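Long-range contacts in synaptic vesicle membrane protein VAT-1 homolog-like (Homo sapiens, PDB 4A27), which probably acts as an oxidoreductase of the zinc-containing alcohol dehydrogenase family, quinone oxidoreductase subfamily, though its substrate and reaction are not established: residues P124-M133 against A276-L284; S205-L216 against L227-G238. All coordinates share one frame; numbering follows the deposited sequence.

Contact 1: residues P124-M133 against A276-L284; sequences PMNFVTAYVM and AGFSLLNLL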
# COMPACT_ATOMS: atom_id res chain seq x y z
N PRO A 124 -13.30 8.76 17.50
CA PRO A 124 -13.13 8.98 16.05
C PRO A 124 -11.73 9.25 15.52
O PRO A 124 -11.29 8.55 14.63
CB PRO A 124 -14.01 10.22 15.75
CG PRO A 124 -14.57 10.65 17.01
CD PRO A 124 -13.95 9.92 18.14
N MET A 125 -11.02 10.24 16.04
CA MET A 125 -9.69 10.53 15.49
C MET A 125 -8.79 9.30 15.58
O MET A 125 -8.25 8.86 14.56
CB MET A 125 -9.04 11.72 16.18
CG MET A 125 -9.63 13.08 15.77
SD MET A 125 -9.13 13.61 14.11
CE MET A 125 -7.55 14.36 14.57
N ASN A 126 -8.62 8.77 16.80
CA ASN A 126 -7.65 7.72 17.01
C ASN A 126 -8.02 6.44 16.29
O ASN A 126 -7.16 5.82 15.62
CB ASN A 126 -7.38 7.44 18.49
CG ASN A 126 -6.68 8.61 19.21
OD1 ASN A 126 -6.13 9.50 18.58
ND2 ASN A 126 -6.70 8.58 20.53
N PHE A 127 -9.28 6.01 16.41
CA PHE A 127 -9.64 4.72 15.86
C PHE A 127 -9.82 4.74 14.34
O PHE A 127 -9.47 3.76 13.67
CB PHE A 127 -10.85 4.10 16.57
CG PHE A 127 -10.48 3.45 17.88
CD1 PHE A 127 -10.31 4.23 19.03
CD2 PHE A 127 -10.27 2.08 17.96
CE1 PHE A 127 -9.91 3.64 20.24
CE2 PHE A 127 -9.88 1.48 19.17
CZ PHE A 127 -9.71 2.28 20.31
N VAL A 128 -10.32 5.85 13.77
CA VAL A 128 -10.42 5.92 12.33
C VAL A 128 -8.99 5.96 11.74
O VAL A 128 -8.71 5.32 10.75
CB VAL A 128 -11.29 7.14 11.83
CG1 VAL A 128 -11.22 7.28 10.36
CG2 VAL A 128 -12.78 7.00 12.26
N THR A 129 -8.08 6.69 12.36
CA THR A 129 -6.72 6.76 11.85
C THR A 129 -6.11 5.36 11.81
O THR A 129 -5.54 4.92 10.82
CB THR A 129 -5.88 7.71 12.72
OG1 THR A 129 -6.41 9.02 12.59
CG2 THR A 129 -4.39 7.71 12.35
N ALA A 130 -6.22 4.68 12.92
CA ALA A 130 -5.71 3.33 13.08
C ALA A 130 -6.29 2.41 12.04
O ALA A 130 -5.58 1.67 11.37
CB ALA A 130 -6.05 2.83 14.49
N TYR A 131 -7.59 2.49 11.84
CA TYR A 131 -8.26 1.56 10.96
C TYR A 131 -7.83 1.82 9.52
O TYR A 131 -7.52 0.89 8.75
CB TYR A 131 -9.78 1.69 11.10
CG TYR A 131 -10.51 0.60 10.42
CD1 TYR A 131 -10.76 0.63 9.06
CD2 TYR A 131 -10.93 -0.51 11.13
CE1 TYR A 131 -11.42 -0.44 8.43
CE2 TYR A 131 -11.57 -1.54 10.52
CZ TYR A 131 -11.82 -1.50 9.16
OH TYR A 131 -12.52 -2.57 8.57
N VAL A 132 -7.80 3.10 9.16
CA VAL A 132 -7.54 3.43 7.79
C VAL A 132 -6.11 3.05 7.42
O VAL A 132 -5.87 2.54 6.30
CB VAL A 132 -7.86 4.89 7.46
CG1 VAL A 132 -7.47 5.14 6.04
CG2 VAL A 132 -9.36 5.18 7.63
N MET A 133 -5.18 3.27 8.35
CA MET A 133 -3.79 2.91 8.07
C MET A 133 -3.60 1.43 7.88
O MET A 133 -2.82 1.02 7.01
CB MET A 133 -2.87 3.43 9.15
CG MET A 133 -2.78 4.95 9.21
SD MET A 133 -1.44 5.55 10.31
CE MET A 133 -2.01 4.74 11.85
N ALA A 276 3.98 5.60 2.51
CA ALA A 276 2.71 6.29 2.49
C ALA A 276 2.69 7.39 3.54
O ALA A 276 3.39 7.33 4.55
CB ALA A 276 1.59 5.31 2.76
N GLY A 277 1.82 8.36 3.32
CA GLY A 277 1.55 9.37 4.30
C GLY A 277 0.07 9.37 4.52
O GLY A 277 -0.67 9.06 3.61
N PHE A 278 -0.35 9.72 5.74
CA PHE A 278 -1.75 9.73 6.07
C PHE A 278 -2.16 10.91 6.99
O PHE A 278 -1.56 11.11 8.04
CB PHE A 278 -2.18 8.44 6.71
CG PHE A 278 -3.65 8.39 7.00
CD1 PHE A 278 -4.57 8.36 5.94
CD2 PHE A 278 -4.13 8.46 8.30
CE1 PHE A 278 -5.95 8.35 6.20
CE2 PHE A 278 -5.50 8.44 8.56
CZ PHE A 278 -6.42 8.39 7.51
N SER A 279 -3.17 11.67 6.55
CA SER A 279 -3.76 12.81 7.30
C SER A 279 -5.25 12.68 7.26
O SER A 279 -5.87 12.91 6.21
CB SER A 279 -3.39 14.13 6.62
OG SER A 279 -4.27 15.15 7.08
N LEU A 280 -5.86 12.25 8.35
CA LEU A 280 -7.30 12.09 8.38
C LEU A 280 -8.04 13.42 8.13
O LEU A 280 -9.07 13.44 7.47
CB LEU A 280 -7.75 11.48 9.72
CG LEU A 280 -9.24 11.29 9.96
CD1 LEU A 280 -9.89 10.59 8.75
CD2 LEU A 280 -9.47 10.47 11.29
N LEU A 281 -7.58 14.51 8.73
CA LEU A 281 -8.27 15.79 8.61
C LEU A 281 -8.36 16.23 7.16
O LEU A 281 -9.44 16.62 6.69
CB LEU A 281 -7.63 16.87 9.50
CG LEU A 281 -7.89 16.60 10.98
CD1 LEU A 281 -7.26 17.64 11.79
CD2 LEU A 281 -9.38 16.47 11.40
N ASN A 282 -7.26 16.11 6.43
CA ASN A 282 -7.26 16.42 5.00
C ASN A 282 -8.18 15.55 4.19
O ASN A 282 -8.84 16.04 3.28
CB ASN A 282 -5.87 16.29 4.40
CG ASN A 282 -4.96 17.40 4.83
OD1 ASN A 282 -5.37 18.35 5.51
ND2 ASN A 282 -3.69 17.28 4.46
N LEU A 283 -8.24 14.27 4.54
CA LEU A 283 -9.13 13.33 3.88
C LEU A 283 -10.57 13.76 4.06
O LEU A 283 -11.36 13.69 3.12
CB LEU A 283 -8.94 11.91 4.44
CG LEU A 283 -9.42 10.70 3.65
CD1 LEU A 283 -8.83 10.68 2.23
CD2 LEU A 283 -9.06 9.39 4.39
N LEU A 284 -10.89 14.24 5.27
CA LEU A 284 -12.23 14.69 5.63
C LEU A 284 -12.65 16.03 4.98
O LEU A 284 -13.69 16.11 4.34
CB LEU A 284 -12.36 14.84 7.13
CG LEU A 284 -12.39 13.52 7.90
CD1 LEU A 284 -12.13 13.79 9.37
CD2 LEU A 284 -13.71 12.79 7.66

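Contact 2: residues S205-L216 against L227-G238; sequences SAEGVDIVLDCL and LLKPLGTYILYG. With EDO (1,2-ethanediol), chain C.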
# COMPACT_ATOMS: atom_id res chain seq x y z
N SER A 205 12.46 -11.20 14.99
CA SER A 205 12.08 -11.35 13.59
C SER A 205 13.19 -10.78 12.72
O SER A 205 13.23 -9.58 12.46
CB SER A 205 10.75 -10.63 13.33
OG SER A 205 10.34 -10.79 12.00
N ALA A 206 14.10 -11.66 12.30
CA ALA A 206 15.32 -11.26 11.57
C ALA A 206 15.03 -10.33 10.39
O ALA A 206 15.70 -9.30 10.20
CB ALA A 206 16.07 -12.50 11.09
N GLU A 207 14.01 -10.70 9.63
CA GLU A 207 13.55 -9.97 8.44
C GLU A 207 12.88 -8.60 8.73
O GLU A 207 12.82 -7.72 7.87
CB GLU A 207 12.58 -10.90 7.68
CG GLU A 207 11.20 -11.17 8.38
CD GLU A 207 11.23 -12.29 9.42
OE1 GLU A 207 12.12 -12.29 10.30
OE2 GLU A 207 10.36 -13.17 9.37
N GLY A 208 12.37 -8.45 9.95
CA GLY A 208 11.74 -7.21 10.40
C GLY A 208 10.23 -7.33 10.42
O GLY A 208 9.69 -8.40 10.80
N VAL A 209 9.55 -6.25 9.99
CA VAL A 209 8.08 -6.23 10.02
C VAL A 209 7.42 -5.89 8.67
O VAL A 209 8.04 -5.30 7.78
CB VAL A 209 7.56 -5.26 11.11
CG1 VAL A 209 7.94 -5.75 12.51
CG2 VAL A 209 8.12 -3.87 10.85
N ASP A 210 6.14 -6.25 8.57
CA ASP A 210 5.34 -5.94 7.41
C ASP A 210 4.89 -4.50 7.36
O ASP A 210 4.80 -3.92 6.26
CB ASP A 210 4.10 -6.84 7.39
CG ASP A 210 4.46 -8.30 7.29
OD1 ASP A 210 4.85 -8.70 6.18
OD2 ASP A 210 4.39 -9.03 8.32
N ILE A 211 4.60 -3.91 8.53
CA ILE A 211 4.09 -2.55 8.59
C ILE A 211 4.78 -1.77 9.70
O ILE A 211 4.84 -2.22 10.86
CB ILE A 211 2.60 -2.52 8.89
CG1 ILE A 211 1.78 -3.31 7.86
CG2 ILE A 211 2.10 -1.03 9.04
CD1 ILE A 211 0.32 -3.47 8.31
N VAL A 212 5.28 -0.58 9.35
CA VAL A 212 5.78 0.35 10.35
C VAL A 212 4.87 1.59 10.36
O VAL A 212 4.64 2.17 9.30
CB VAL A 212 7.24 0.78 10.11
CG1 VAL A 212 7.66 1.83 11.20
CG2 VAL A 212 8.20 -0.43 10.14
N LEU A 213 4.39 1.97 11.56
CA LEU A 213 3.55 3.14 11.76
C LEU A 213 4.28 4.16 12.61
O LEU A 213 4.61 3.92 13.79
CB LEU A 213 2.26 2.79 12.45
CG LEU A 213 1.46 1.69 11.80
CD1 LEU A 213 0.33 1.27 12.70
CD2 LEU A 213 0.99 2.21 10.41
N ASP A 214 4.55 5.31 12.00
CA ASP A 214 5.43 6.29 12.60
C ASP A 214 4.81 7.68 12.61
O ASP A 214 4.55 8.27 11.54
CB ASP A 214 6.72 6.35 11.79
CG ASP A 214 7.84 7.06 12.53
OD1 ASP A 214 7.71 7.31 13.76
OD2 ASP A 214 8.88 7.33 11.89
N CYS A 215 4.62 8.26 13.79
CA CYS A 215 3.90 9.54 13.86
C CYS A 215 4.81 10.73 13.57
O CYS A 215 6.04 10.62 13.60
CB CYS A 215 3.16 9.71 15.20
SG CYS A 215 4.18 10.07 16.63
N LEU A 216 4.16 11.85 13.26
CA LEU A 216 4.80 13.16 13.13
C LEU A 216 5.11 13.74 14.50
O LEU A 216 5.83 14.73 14.59
CB LEU A 216 3.90 14.14 12.35
CG LEU A 216 4.25 14.37 10.88
CD1 LEU A 216 3.82 13.17 10.02
CD2 LEU A 216 3.62 15.69 10.41
N LEU A 227 13.64 -1.29 8.79
CA LEU A 227 12.91 -2.28 9.56
C LEU A 227 11.94 -3.15 8.69
O LEU A 227 11.45 -4.19 9.12
CB LEU A 227 12.10 -1.53 10.62
CG LEU A 227 12.67 -1.06 11.96
CD1 LEU A 227 12.55 -2.19 13.00
CD2 LEU A 227 14.11 -0.55 11.80
N LEU A 228 11.64 -2.71 7.48
CA LEU A 228 10.59 -3.37 6.66
C LEU A 228 11.00 -4.66 5.95
O LEU A 228 12.03 -4.72 5.28
CB LEU A 228 10.10 -2.41 5.59
CG LEU A 228 9.26 -1.24 6.05
CD1 LEU A 228 9.19 -0.25 4.87
CD2 LEU A 228 7.88 -1.72 6.51
N LYS A 229 10.17 -5.70 6.08
CA LYS A 229 10.27 -6.86 5.21
C LYS A 229 10.07 -6.40 3.74
O LYS A 229 9.62 -5.29 3.49
CB LYS A 229 9.19 -7.90 5.55
CG LYS A 229 9.30 -8.62 6.89
CD LYS A 229 8.26 -9.76 6.91
CE LYS A 229 7.87 -10.20 8.33
NZ LYS A 229 6.49 -10.85 8.36
N PRO A 230 10.45 -7.25 2.74
CA PRO A 230 10.05 -7.02 1.37
C PRO A 230 8.53 -6.94 1.25
O PRO A 230 7.81 -7.70 1.91
CB PRO A 230 10.57 -8.27 0.61
CG PRO A 230 11.64 -8.84 1.48
CD PRO A 230 11.25 -8.48 2.89
N LEU A 231 8.07 -6.03 0.39
CA LEU A 231 6.66 -5.65 0.22
C LEU A 231 6.07 -4.98 1.45
O LEU A 231 4.90 -4.82 1.53
CB LEU A 231 5.79 -6.85 -0.18
CG LEU A 231 6.31 -7.51 -1.47
CD1 LEU A 231 5.46 -8.72 -1.87
CD2 LEU A 231 6.34 -6.45 -2.58
N GLY A 232 6.88 -4.60 2.42
CA GLY A 232 6.36 -3.89 3.58
C GLY A 232 6.00 -2.44 3.32
O GLY A 232 6.47 -1.84 2.36
N THR A 233 5.23 -1.86 4.25
CA THR A 233 4.67 -0.49 4.12
C THR A 233 5.05 0.35 5.34
O THR A 233 4.83 -0.05 6.48
CB THR A 233 3.14 -0.49 4.06
OG1 THR A 233 2.69 -1.34 2.99
CG2 THR A 233 2.60 0.92 3.85
N TYR A 234 5.68 1.48 5.08
CA TYR A 234 5.97 2.46 6.10
C TYR A 234 4.95 3.60 5.94
O TYR A 234 4.79 4.12 4.84
CB TYR A 234 7.42 2.94 5.93
CG TYR A 234 7.86 3.98 6.91
CD1 TYR A 234 8.38 3.64 8.14
CD2 TYR A 234 7.81 5.32 6.57
CE1 TYR A 234 8.80 4.61 9.03
CE2 TYR A 234 8.24 6.28 7.43
CZ TYR A 234 8.72 5.93 8.66
OH TYR A 234 9.13 6.93 9.51
N ILE A 235 4.28 3.98 7.03
CA ILE A 235 3.24 4.98 7.02
C ILE A 235 3.58 6.07 8.01
O ILE A 235 3.78 5.82 9.23
CB ILE A 235 1.84 4.34 7.35
CG1 ILE A 235 1.59 3.15 6.44
CG2 ILE A 235 0.67 5.34 7.13
CD1 ILE A 235 0.21 2.42 6.69
N LEU A 236 3.74 7.28 7.47
CA LEU A 236 3.94 8.47 8.27
C LEU A 236 2.61 9.19 8.47
O LEU A 236 1.93 9.56 7.51
CB LEU A 236 4.94 9.41 7.60
CG LEU A 236 5.39 10.56 8.49
CD1 LEU A 236 6.20 10.05 9.70
CD2 LEU A 236 6.22 11.54 7.69
N TYR A 237 2.23 9.38 9.72
CA TYR A 237 0.98 10.06 10.01
C TYR A 237 1.13 11.11 11.09
O TYR A 237 2.18 11.20 11.73
CB TYR A 237 -0.04 9.03 10.46
CG TYR A 237 0.24 8.45 11.83
CD1 TYR A 237 1.10 7.36 11.99
CD2 TYR A 237 -0.36 8.97 12.96
CE1 TYR A 237 1.30 6.79 13.22
CE2 TYR A 237 -0.13 8.44 14.20
CZ TYR A 237 0.68 7.33 14.31
OH TYR A 237 0.90 6.79 15.53
N GLY A 238 0.05 11.85 11.33
CA GLY A 238 0.10 13.09 12.12
C GLY A 238 0.29 12.85 13.60
O GLY A 238 0.17 13.77 14.41
C1 EDO C . 2.00 -5.02 3.75
O1 EDO C . 2.99 -4.12 3.20
C2 EDO C . 0.70 -4.28 3.95
O2 EDO C . -0.40 -4.87 3.23
O HOH W 1 5.66 -7.25 3.77
O HOH W 2 2.74 4.92 15.79

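Contact 1: residues P124-M133 against A276-L284
The F278 ring packs against three residues of helix 124-133 through CE1, CZ, CE2 and CD2. V132 CG1 lies 3.6 Å from F278 CE1 and nearly as close to CZ, its side chain crossing that of F278 at about a right angle. T129 meets the ring with its backbone CA, at 3.9 Å from F278 CE2, and with its methyl CG2, while M133 CG touches CD2. With CG anti to its own nitrogen (chi1 -177°), F278 carries the ring out to the helix; the backbone nitrogen of L280, two residues on, lies over one face, offset toward the rim.

L280 makes the second apolar group. Its CD2 is 3.8 Å from V128 CG1 and reaches T129 OG1 at 3.6 Å, and CD1 also touches V128 CG1. Nearer the start of the helix M125, bent at both chi2 and chi3, brings SD to 3.9 Å from L281 CD2.

The contact lays helix 124-137 on the edge of the parallel, Rossmann-type sheet of the dehydrogenase family, of which strand 274-278 is the outermost strand within this chain; the helix runs nearly antiparallel to segment 276-278, at 160°. Helix 280-284 then turns to cross helix 124-133 at 89°, and F91 of strand 87-91, in the other large sheet, adjoins both P124 and L280.

No hydrogen bond crosses between the segments; the side-chain bonds of T129 and S279 stay within their own segments. T129 OG1 gives its proton to M125 O at 2.7 Å, and T129 N reaches the same oxygen from the opposite face of its plane. S279 is the N-cap of the following helix, its OG accepting from N282 N at 3.2 Å, while its backbone nitrogen bonds to N272 of the second subunit.

Contact 2: residues S205-L216 against L227-G238
V212 and I235 share a backbone hydrogen bond in the tight centre of this contact, where strands 211-215 and 232-237 run parallel in the Rossmann-type sheet of the dehydrogenase domain. Bonds alternate from one strand to the other, V212 N to T233 O, I235 N to V212 O and D214 N to I235 O. On one side L213 CD2 lies 3.8 Å from I235 CD1, the two chains side by side, and C215 CB sits over one face of the Y237 ring, a CH-pi contact; M133 of helix 124-137 packs on this side. On the other, V212 CG1 is 3.6 Å from Y234 CD1, and Y234 OH approaches D214 OD2 at a very short 2.4 Å, so details of that bond are doubtful; the carboxylate and ring planes are 71° apart.

Toward E207 and K229 the contact is looser and more open to solvent. K229, its chain extended beyond CG, passes alongside the poorly ordered E207 and places NZ 2.8 Å from D210 OD2, on the syn side but 33° out of the carboxylate plane. OD2 also accepts from S145 N, while a water links D210 OD1 to P230 O. A methionine in place of K229 would probably leave the D210 carboxylate without its charged partner. With a lysine and a backbone amide on one oxygen and water on the other, the D210 carboxylate is likely to stay ionised.

How the contacts relate
After the N-terminal strands and helices, the chain forms helix 124-137, the first half of contact 1, then builds strands 145-148, 170-175 and 189-192 before reaching contact 2. There the short excursion between 216 and 227, largely unmodelled, is closed by the pairing of two neighbouring strands. Contact 1 closes only when the chain reaches strand 274-278 and the helix after it, so the smaller loop lies wholly within the larger one and the two do not cross. The centres of contact 1 and contact 2 are about 17 Å apart. Yet they share one sheet: A276 N and F278 N probably bond to Y234 O and L236 O. M133 serves both, and at A276 the sheet continues into the second subunit.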